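Local coordinates for protein N-acyl-D-glutamate deacylase (Bordetella bronchiseptica, PDB 3GIP) that catalyses the zinc-dependent hydrolysis of N-acyl-D-glutamate to D-glutamate and a carboxylate, as a member of the amidohydrolase superfamily, at residues A[14-19]-A[23-28]; A[49-54]-A[454-459]; A[212-217]-A[410-415]; A[415-418]-A[424-427]. One frame throughout, in Å; residues are numbered along the deposited sequence.

Interaction 1: A[14-19]-A[23-28]; sequences GWIIDG and PRRRAD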
# COMPACT_ATOMS: atom_id res chain seq x y z
N GLY A 14 1.37 -20.55 -21.31
CA GLY A 14 0.57 -19.36 -21.08
C GLY A 14 0.92 -18.16 -21.93
O GLY A 14 1.75 -18.23 -22.84
N TRP A 15 0.24 -17.05 -21.65
CA TRP A 15 0.46 -15.80 -22.36
C TRP A 15 1.13 -14.82 -21.41
O TRP A 15 0.64 -14.56 -20.31
CB TRP A 15 -0.86 -15.22 -22.87
CG TRP A 15 -1.40 -15.97 -24.04
CD1 TRP A 15 -2.02 -17.19 -24.02
CD2 TRP A 15 -1.32 -15.58 -25.42
NE1 TRP A 15 -2.33 -17.58 -25.30
CE2 TRP A 15 -1.91 -16.62 -26.18
CE3 TRP A 15 -0.80 -14.47 -26.09
CZ2 TRP A 15 -2.00 -16.57 -27.58
CZ3 TRP A 15 -0.89 -14.41 -27.48
CH2 TRP A 15 -1.48 -15.46 -28.20
N ILE A 16 2.26 -14.28 -21.84
CA ILE A 16 3.01 -13.35 -21.02
C ILE A 16 2.62 -11.89 -21.18
O ILE A 16 2.55 -11.37 -22.29
CB ILE A 16 4.52 -13.44 -21.34
CG1 ILE A 16 5.06 -14.83 -21.00
CG2 ILE A 16 5.28 -12.36 -20.58
CD1 ILE A 16 5.11 -15.13 -19.53
N ILE A 17 2.34 -11.24 -20.05
CA ILE A 17 2.06 -9.81 -20.02
C ILE A 17 3.21 -9.41 -19.10
O ILE A 17 3.14 -9.57 -17.88
CB ILE A 17 0.68 -9.48 -19.39
CG1 ILE A 17 -0.42 -9.90 -20.37
CG2 ILE A 17 0.58 -7.99 -19.09
CD1 ILE A 17 -1.82 -9.42 -20.00
N ASP A 18 4.28 -8.91 -19.71
CA ASP A 18 5.50 -8.57 -18.98
C ASP A 18 5.57 -7.28 -18.18
O ASP A 18 6.61 -7.01 -17.56
CB ASP A 18 6.70 -8.61 -19.94
CG ASP A 18 6.55 -7.65 -21.11
OD1 ASP A 18 5.79 -6.66 -20.99
OD2 ASP A 18 7.22 -7.87 -22.14
N GLY A 19 4.50 -6.50 -18.17
CA GLY A 19 4.51 -5.27 -17.40
C GLY A 19 4.93 -4.02 -18.16
O GLY A 19 4.80 -2.91 -17.65
N PRO A 23 1.70 -5.83 -26.00
CA PRO A 23 0.65 -6.84 -26.13
C PRO A 23 1.07 -8.20 -25.57
O PRO A 23 2.22 -8.61 -25.70
CB PRO A 23 0.42 -6.90 -27.64
CG PRO A 23 0.73 -5.50 -28.08
CD PRO A 23 1.99 -5.19 -27.30
N ARG A 24 0.12 -8.90 -24.95
CA ARG A 24 0.39 -10.22 -24.39
C ARG A 24 0.95 -11.13 -25.49
O ARG A 24 0.53 -11.04 -26.64
CB ARG A 24 -0.89 -10.82 -23.81
CG ARG A 24 -1.97 -11.11 -24.85
CD ARG A 24 -3.31 -11.37 -24.19
NE ARG A 24 -3.86 -10.14 -23.62
CZ ARG A 24 -4.98 -10.09 -22.90
NH1 ARG A 24 -5.67 -11.19 -22.66
NH2 ARG A 24 -5.40 -8.92 -22.43
N ARG A 25 1.90 -11.99 -25.13
CA ARG A 25 2.49 -12.89 -26.11
C ARG A 25 2.63 -14.31 -25.60
O ARG A 25 2.88 -14.54 -24.42
CB ARG A 25 3.86 -12.35 -26.55
CG ARG A 25 4.86 -12.09 -25.43
CD ARG A 25 6.02 -11.26 -25.96
NE ARG A 25 6.96 -10.84 -24.92
CZ ARG A 25 7.78 -11.66 -24.28
NH1 ARG A 25 7.78 -12.96 -24.57
NH2 ARG A 25 8.62 -11.19 -23.36
N ARG A 26 2.46 -15.27 -26.51
CA ARG A 26 2.57 -16.68 -26.17
C ARG A 26 4.04 -17.05 -25.99
O ARG A 26 4.80 -17.09 -26.96
CB ARG A 26 1.95 -17.54 -27.28
CG ARG A 26 2.25 -19.03 -27.17
CD ARG A 26 1.50 -19.69 -26.01
NE ARG A 26 2.05 -21.01 -25.73
CZ ARG A 26 3.13 -21.23 -25.00
NH1 ARG A 26 3.79 -20.21 -24.47
NH2 ARG A 26 3.58 -22.47 -24.81
N ALA A 27 4.43 -17.33 -24.75
CA ALA A 27 5.82 -17.69 -24.45
C ALA A 27 5.92 -18.34 -23.08
O ALA A 27 5.05 -18.17 -22.23
CB ALA A 27 6.70 -16.44 -24.50
N ASP A 28 7.00 -19.10 -22.86
CA ASP A 28 7.22 -19.76 -21.58
C ASP A 28 8.23 -18.96 -20.76
O ASP A 28 9.06 -18.24 -21.31
CB ASP A 28 7.75 -21.19 -21.79
CG ASP A 28 6.87 -22.02 -22.69
OD1 ASP A 28 5.64 -21.80 -22.69
OD2 ASP A 28 7.40 -22.90 -23.40
O HOH W 1 3.89 -19.59 -20.03
O HOH W 2 9.63 -9.37 -21.76
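I16 and R25 form the hydrogen-bonded pair at the middle of this short antiparallel hairpin: I16 N donates to R25 O over 2.7 Å at 163°, and R25 N returns a bond to I16 O over 3.0 Å. A third bond, from A27 N to G14 O, is weak at 3.4 Å, so the pairing slackens toward the G14 end, where a water joins G14 N to A27 O.

The close packing centres on the buried I16, whose CG1 lies 3.6 Å from A27 O and also touches A27 CB. I17, likewise buried, runs side by side with R24, with I17 CG1 3.6 Å from R24 CB, while the charged end of R24 pairs with E398.

W15 and R26 share the exposed face. There R26 CB stands 3.9 Å from the centroid of the six-membered ring of W15 and only 5° off its normal, a well-centred CH-pi contact. R26 CG is anti to the backbone N (chi1 169°) and the chain bends at chi2, which carries the guanidinium past the ring to D28, where NH1 and NH2 share the single oxygen OD1. Looser still are D18 and R25. Their salt bridge is long, D18 OD2 to R25 NH2 being 3.8 Å, with the two flat groups steeply turned against each other; a water accepts weakly from R25 NH2 and donates to D18 OD2, whereas D18 OD1 bonds T20. I17 also packs on helix 397-404. The arrangement is a two-stranded beta hairpin whose strand 15-16 also pairs in parallel with strand 57-64.

Interaction 2: A[49-54]-A[454-459]; sequences HAWDAS and GVLVNG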
# COMPACT_ATOMS: atom_id res chain seq x y z
N HIS A 49 10.87 -27.76 -11.15
CA HIS A 49 9.44 -27.56 -10.93
C HIS A 49 8.85 -26.97 -12.20
O HIS A 49 9.52 -26.23 -12.92
CB HIS A 49 9.19 -26.59 -9.77
CG HIS A 49 9.85 -27.00 -8.49
ND1 HIS A 49 11.16 -26.70 -8.21
CD2 HIS A 49 9.37 -27.68 -7.43
CE1 HIS A 49 11.47 -27.19 -7.02
NE2 HIS A 49 10.40 -27.79 -6.53
N ALA A 50 7.59 -27.28 -12.48
CA ALA A 50 6.95 -26.76 -13.68
C ALA A 50 5.45 -26.56 -13.50
O ALA A 50 4.77 -27.37 -12.88
CB ALA A 50 7.21 -27.69 -14.85
N TRP A 51 4.95 -25.46 -14.06
CA TRP A 51 3.53 -25.13 -14.00
C TRP A 51 2.97 -25.02 -15.42
O TRP A 51 3.63 -24.50 -16.32
CB TRP A 51 3.29 -23.80 -13.29
CG TRP A 51 3.40 -23.84 -11.80
CD1 TRP A 51 3.37 -24.94 -10.99
CD2 TRP A 51 3.48 -22.70 -10.92
NE1 TRP A 51 3.43 -24.56 -9.67
CE2 TRP A 51 3.50 -23.19 -9.60
CE3 TRP A 51 3.54 -21.32 -11.13
CZ2 TRP A 51 3.57 -22.35 -8.49
CZ3 TRP A 51 3.62 -20.48 -10.03
CH2 TRP A 51 3.63 -21.00 -8.72
N ASP A 52 1.75 -25.52 -15.60
CA ASP A 52 1.08 -25.45 -16.89
C ASP A 52 0.17 -24.23 -16.86
O ASP A 52 -0.87 -24.24 -16.21
CB ASP A 52 0.26 -26.72 -17.13
CG ASP A 52 -0.55 -26.66 -18.42
OD1 ASP A 52 -0.33 -25.72 -19.22
OD2 ASP A 52 -1.40 -27.55 -18.63
N ALA A 53 0.59 -23.17 -17.54
CA ALA A 53 -0.18 -21.93 -17.57
C ALA A 53 -1.10 -21.82 -18.78
O ALA A 53 -1.50 -20.72 -19.16
CB ALA A 53 0.77 -20.73 -17.54
N SER A 54 -1.43 -22.96 -19.39
CA SER A 54 -2.32 -22.94 -20.55
C SER A 54 -3.60 -22.20 -20.17
O SER A 54 -4.18 -22.45 -19.11
CB SER A 54 -2.66 -24.37 -20.97
OG SER A 54 -1.52 -25.05 -21.48
N GLY A 454 -1.05 -19.32 -9.35
CA GLY A 454 0.20 -19.51 -8.65
C GLY A 454 0.99 -18.23 -8.48
O GLY A 454 0.82 -17.29 -9.26
N VAL A 455 1.84 -18.20 -7.47
CA VAL A 455 2.66 -17.02 -7.21
C VAL A 455 4.07 -17.42 -6.80
O VAL A 455 4.25 -18.28 -5.94
CB VAL A 455 2.07 -16.16 -6.08
CG1 VAL A 455 2.95 -14.93 -5.85
CG2 VAL A 455 0.65 -15.73 -6.43
N LEU A 456 5.05 -16.79 -7.43
CA LEU A 456 6.45 -17.04 -7.11
C LEU A 456 7.04 -15.74 -6.58
O LEU A 456 6.75 -14.66 -7.09
CB LEU A 456 7.25 -17.45 -8.36
CG LEU A 456 6.88 -18.72 -9.12
CD1 LEU A 456 7.83 -18.87 -10.31
CD2 LEU A 456 6.97 -19.93 -8.21
N VAL A 457 7.84 -15.86 -5.53
CA VAL A 457 8.53 -14.72 -4.95
C VAL A 457 9.99 -15.12 -5.07
O VAL A 457 10.42 -16.11 -4.48
CB VAL A 457 8.16 -14.52 -3.47
CG1 VAL A 457 9.09 -13.50 -2.83
CG2 VAL A 457 6.71 -14.03 -3.36
N ASN A 458 10.75 -14.35 -5.85
CA ASN A 458 12.16 -14.65 -6.06
C ASN A 458 12.35 -16.10 -6.49
O ASN A 458 13.27 -16.79 -6.03
CB ASN A 458 12.95 -14.34 -4.78
CG ASN A 458 12.88 -12.88 -4.41
OD1 ASN A 458 12.63 -12.52 -3.26
ND2 ASN A 458 13.12 -12.01 -5.39
N GLY A 459 11.47 -16.55 -7.38
CA GLY A 459 11.55 -17.91 -7.90
C GLY A 459 10.98 -19.03 -7.06
O GLY A 459 10.90 -20.17 -7.51
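A single side chain, W51, spans two backbones too far apart to pair: the axes of strands 50-52 and 454-457 stay 10.2 Å apart at closest, at 146° between their directions, and the indole fills the interval. Its benzo end does the touching. W51 CH2 lies 3.7 Å from G454 CA and 3.6 Å from V455 N, so the CH2/CZ3 end of the indole abuts main chain obliquely at the beginning of the opposing segment. G454, having no side chain, lets W51 CZ3 come to 3.8 Å from G454 CA.

L456 supplies the remaining contact. Its CB leaves at an angle to the opposing strand, but CG sits anti to the carbonyl carbon (chi1 -61°) and swings the branch back, bringing L456 CD2 to 3.5 Å from W51 CH2; L456 CG is 3.8 Å from W51 CZ3. The two side chains slide past one another in opposite directions, and the methyl reaches the indole obliquely.

The surroundings extend the apolar packing. F9 of strand 7-12 meets W51 edge to face and also touches L456, while V430 of strand 428-431 packs on W51. Strand 50-52 is an outer strand of the four-stranded sheet, whereas 454-457 pairs with 428-431 and 460-463. With no polar bond between the segments, the contact that joins the two layers here is apolar packing, consistent with the core of a beta sandwich.

Interaction 3: A[212-217]-A[410-415]; sequences RRLHTS and RVFGFA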
# COMPACT_ATOMS: atom_id res chain seq x y z
N ARG A 212 17.33 10.96 -3.86
CA ARG A 212 16.38 10.44 -4.83
C ARG A 212 15.40 9.47 -4.18
O ARG A 212 15.13 8.39 -4.71
CB ARG A 212 17.11 9.75 -5.98
CG ARG A 212 18.06 10.67 -6.74
CD ARG A 212 18.75 9.95 -7.89
NE ARG A 212 19.71 10.81 -8.57
CZ ARG A 212 20.81 11.30 -8.00
NH1 ARG A 212 21.10 11.00 -6.74
NH2 ARG A 212 21.63 12.07 -8.70
N ARG A 213 14.88 9.86 -3.02
CA ARG A 213 13.92 9.04 -2.30
C ARG A 213 12.56 9.73 -2.33
O ARG A 213 12.45 10.88 -2.73
CB ARG A 213 14.40 8.81 -0.86
CG ARG A 213 15.74 8.07 -0.77
CD ARG A 213 15.70 6.70 -1.45
NE ARG A 213 17.04 6.16 -1.65
CZ ARG A 213 17.78 5.61 -0.69
NH1 ARG A 213 17.32 5.51 0.55
NH2 ARG A 213 19.01 5.17 -0.97
N LEU A 214 11.53 9.02 -1.89
CA LEU A 214 10.16 9.54 -1.94
C LEU A 214 9.53 10.18 -0.72
O LEU A 214 9.97 10.00 0.42
CB LEU A 214 9.21 8.42 -2.36
CG LEU A 214 9.28 7.79 -3.75
CD1 LEU A 214 8.61 6.43 -3.70
CD2 LEU A 214 8.59 8.70 -4.75
N HIS A 215 8.48 10.94 -1.00
CA HIS A 215 7.63 11.52 0.03
C HIS A 215 6.27 11.00 -0.40
O HIS A 215 5.76 11.41 -1.45
CB HIS A 215 7.55 13.05 -0.01
CG HIS A 215 6.46 13.59 0.87
ND1 HIS A 215 5.83 14.80 0.63
CD2 HIS A 215 5.86 13.07 1.97
CE1 HIS A 215 4.90 15.00 1.55
NE2 HIS A 215 4.90 13.97 2.37
N THR A 216 5.70 10.08 0.36
CA THR A 216 4.36 9.57 0.04
C THR A 216 3.48 10.26 1.07
O THR A 216 3.90 10.49 2.21
CB THR A 216 4.27 8.04 0.18
OG1 THR A 216 4.43 7.66 1.54
CG2 THR A 216 5.34 7.37 -0.67
N SER A 217 2.25 10.60 0.70
CA SER A 217 1.42 11.32 1.64
C SER A 217 -0.07 11.03 1.72
O SER A 217 -0.76 10.94 0.71
CB SER A 217 1.59 12.82 1.41
OG SER A 217 0.77 13.59 2.29
N ARG A 410 9.14 1.66 -11.04
CA ARG A 410 9.72 2.91 -11.52
C ARG A 410 9.61 4.02 -10.48
O ARG A 410 10.55 4.77 -10.25
CB ARG A 410 9.01 3.34 -12.81
CG ARG A 410 9.29 4.78 -13.24
CD ARG A 410 10.75 5.00 -13.61
NE ARG A 410 10.99 6.38 -14.03
CZ ARG A 410 11.09 7.41 -13.20
NH1 ARG A 410 10.97 7.24 -11.89
NH2 ARG A 410 11.29 8.63 -13.69
N VAL A 411 8.44 4.12 -9.85
CA VAL A 411 8.19 5.14 -8.85
C VAL A 411 9.01 4.95 -7.58
O VAL A 411 9.57 5.91 -7.04
CB VAL A 411 6.68 5.18 -8.48
CG1 VAL A 411 6.45 6.12 -7.31
CG2 VAL A 411 5.87 5.65 -9.69
N PHE A 412 9.10 3.71 -7.12
CA PHE A 412 9.82 3.39 -5.89
C PHE A 412 11.28 3.00 -6.07
O PHE A 412 12.00 2.81 -5.08
CB PHE A 412 9.06 2.30 -5.13
CG PHE A 412 7.80 2.80 -4.49
CD1 PHE A 412 7.82 3.32 -3.21
CD2 PHE A 412 6.60 2.82 -5.21
CE1 PHE A 412 6.67 3.87 -2.64
CE2 PHE A 412 5.44 3.36 -4.65
CZ PHE A 412 5.48 3.89 -3.36
N GLY A 413 11.73 2.89 -7.31
CA GLY A 413 13.12 2.56 -7.58
C GLY A 413 13.54 1.12 -7.39
O GLY A 413 14.66 0.85 -6.96
N PHE A 414 12.65 0.18 -7.72
CA PHE A 414 12.97 -1.23 -7.59
C PHE A 414 13.65 -1.76 -8.83
O PHE A 414 13.00 -2.01 -9.85
CB PHE A 414 11.72 -2.06 -7.31
CG PHE A 414 11.00 -1.66 -6.06
CD1 PHE A 414 11.70 -1.27 -4.92
CD2 PHE A 414 9.61 -1.70 -6.00
CE1 PHE A 414 11.03 -0.93 -3.75
CE2 PHE A 414 8.93 -1.36 -4.84
CZ PHE A 414 9.65 -0.97 -3.71
N ALA A 415 14.96 -1.94 -8.75
CA ALA A 415 15.72 -2.46 -9.87
C ALA A 415 15.50 -3.96 -9.99
O ALA A 415 15.41 -4.67 -8.98
CB ALA A 415 17.20 -2.16 -9.69
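L214 of strand 214-218 meets F412 at the end of helix 406-412, and the leucine carries most of the contact. From the strand, L214 CB points toward the helix end. CG, anti to the carbonyl carbon and beside the backbone N (chi1 -66°), comes to 3.8 Å from V411 O. There the side chain forks. L214 CD2 stays with the helix backbone, 3.7 Å from V411 O, and its apolar partner is V411 CG1 at 4.2 Å. L214 CD1 reaches further, over one face of the F412 ring, to 3.2 Å from F412 CD1 and 3.4 Å from F412 CE1. The methyl therefore sits above one side of the ring, not its centre, and the separations are short for carbon atoms, evidence of tight packing. The two side chains cross at about a right angle.

T216, two residues further on and pointing the same way, adds a lighter contact: its CG2 lies 4.2 Å from F412 CE1 and approaches the ring obliquely. F412 also touches V65 and V91, while V245 of the neighbouring strand 243-246 packs on L214, T216 and V411.

G413, with positive phi, is the first residue to leave helical backbone angles. Strand 214-218 lies between the parallel strands 183-187 and 243-246, and H218, just beyond the segment, is a zinc ligand. Apolar residues from helix 406-412 thus pack against a strand of the TIM barrel that amidohydrolases share, with the T216 side chain about 9 Å from the zinc ion.

Interaction 4: A[415-418]-A[424-427]; sequences AERG and AWAD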
# COMPACT_ATOMS: atom_id res chain seq x y z
N ALA A 415 14.96 -1.94 -8.75
CA ALA A 415 15.72 -2.46 -9.87
C ALA A 415 15.50 -3.96 -9.99
O ALA A 415 15.41 -4.67 -8.98
CB ALA A 415 17.20 -2.16 -9.69
N GLU A 416 15.39 -4.43 -11.23
CA GLU A 416 15.19 -5.84 -11.52
C GLU A 416 13.90 -6.44 -10.96
O GLU A 416 13.85 -7.63 -10.65
CB GLU A 416 16.40 -6.64 -11.02
CG GLU A 416 17.71 -6.18 -11.65
CD GLU A 416 17.70 -6.29 -13.16
OE1 GLU A 416 18.57 -5.66 -13.81
OE2 GLU A 416 16.84 -7.01 -13.71
N ARG A 417 12.87 -5.62 -10.85
CA ARG A 417 11.57 -6.07 -10.37
C ARG A 417 10.46 -5.35 -11.12
O ARG A 417 10.68 -4.27 -11.68
CB ARG A 417 11.39 -5.83 -8.87
CG ARG A 417 12.20 -6.76 -8.00
CD ARG A 417 11.88 -6.59 -6.53
NE ARG A 417 12.93 -7.18 -5.72
CZ ARG A 417 13.09 -8.49 -5.52
NH1 ARG A 417 12.24 -9.35 -6.07
NH2 ARG A 417 14.12 -8.92 -4.81
N GLY A 418 9.27 -5.94 -11.12
CA GLY A 418 8.14 -5.32 -11.78
C GLY A 418 8.03 -5.57 -13.27
O GLY A 418 7.16 -5.01 -13.93
N ALA A 424 15.83 -10.26 -14.33
CA ALA A 424 15.06 -9.68 -13.25
C ALA A 424 14.67 -10.75 -12.24
O ALA A 424 14.68 -11.94 -12.56
CB ALA A 424 13.81 -9.00 -13.81
N TRP A 425 14.34 -10.33 -11.02
CA TRP A 425 13.94 -11.27 -9.99
C TRP A 425 12.65 -11.98 -10.42
O TRP A 425 11.76 -11.37 -11.01
CB TRP A 425 13.72 -10.55 -8.66
CG TRP A 425 14.99 -10.12 -8.02
CD1 TRP A 425 15.50 -8.86 -7.96
CD2 TRP A 425 15.93 -10.97 -7.35
NE1 TRP A 425 16.70 -8.86 -7.28
CE2 TRP A 425 16.99 -10.15 -6.90
CE3 TRP A 425 15.98 -12.35 -7.08
CZ2 TRP A 425 18.09 -10.66 -6.20
CZ3 TRP A 425 17.08 -12.85 -6.39
CH2 TRP A 425 18.12 -12.01 -5.96
N ALA A 426 12.56 -13.26 -10.10
CA ALA A 426 11.40 -14.05 -10.48
C ALA A 426 10.16 -13.92 -9.60
O ALA A 426 9.71 -14.90 -9.01
CB ALA A 426 11.79 -15.52 -10.61
N ASP A 427 9.64 -12.69 -9.50
CA ASP A 427 8.40 -12.45 -8.75
C ASP A 427 7.38 -12.62 -9.87
O ASP A 427 7.34 -11.83 -10.81
CB ASP A 427 8.34 -11.01 -8.21
CG ASP A 427 9.34 -10.74 -7.10
OD1 ASP A 427 9.74 -11.70 -6.41
OD2 ASP A 427 9.69 -9.56 -6.90
O HOH W 3 8.37 -9.22 -11.12
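R417, E416 and W425 bury most of the surface here. The R417 guanidinium lies flat on the indole, centres 3.8 Å apart and planes at 8°, and W425 CD1 stands over the middle of the guanidinium. R417 CZ is 29° off the normal of the five-membered ring, so the cation-pi contact is offset. An extended chain from CG to NE places R417 NH2 over the ring, while R417 NH1, 3.2 Å from W425 CB, reaches D427 OD2 at 2.7 Å. That salt bridge comes from the syn side of the carboxylate, tilted out of its plane, and its N-H angle of 135° is bent.

E416 contributes both backbone and side chain. W425 N donates to E416 O over 2.8 Å, fixing the indole's attachment point beside the arginine. The E416 side chain, with CB 3.9 Å from W425 CD1, bends at chi2 and turns its carboxylate over A424, OE2 lying 3.2 Å from A424 CA. A water links D427 O to G418 N, weakly at the latter.

D427 OD1 accepts from N458 N, and R35 makes a further cation-pi contact with W425. Sharing its charge between a carboxylate and an aromatic face, the buried guanidinium probably remains protonated and ties the two ends of this loop together.

How the interactions relate
Interactions 1, 2 and 4 lie on the same side of the chain's centre; interaction 3 is in the barrel, nested with interaction 4 inside the long loop closed by interaction 2. Interactions 1 and 2 have centres 14 Å apart and touch where G14 CA lies 3.8 Å from A53 CB. Interaction 4 meets interaction 2 directly: N458 N to D427 OD1 and G459 N to A426 O are both 2.9 Å, probable hydrogen bonds. Interaction 3 shares A415 with interaction 4, so the chain passes from barrel packing straight into the loop. Interaction 3 lies near the metal site of C95, H218 and H248, the T216 side chain being about 9 Å from the zinc ion.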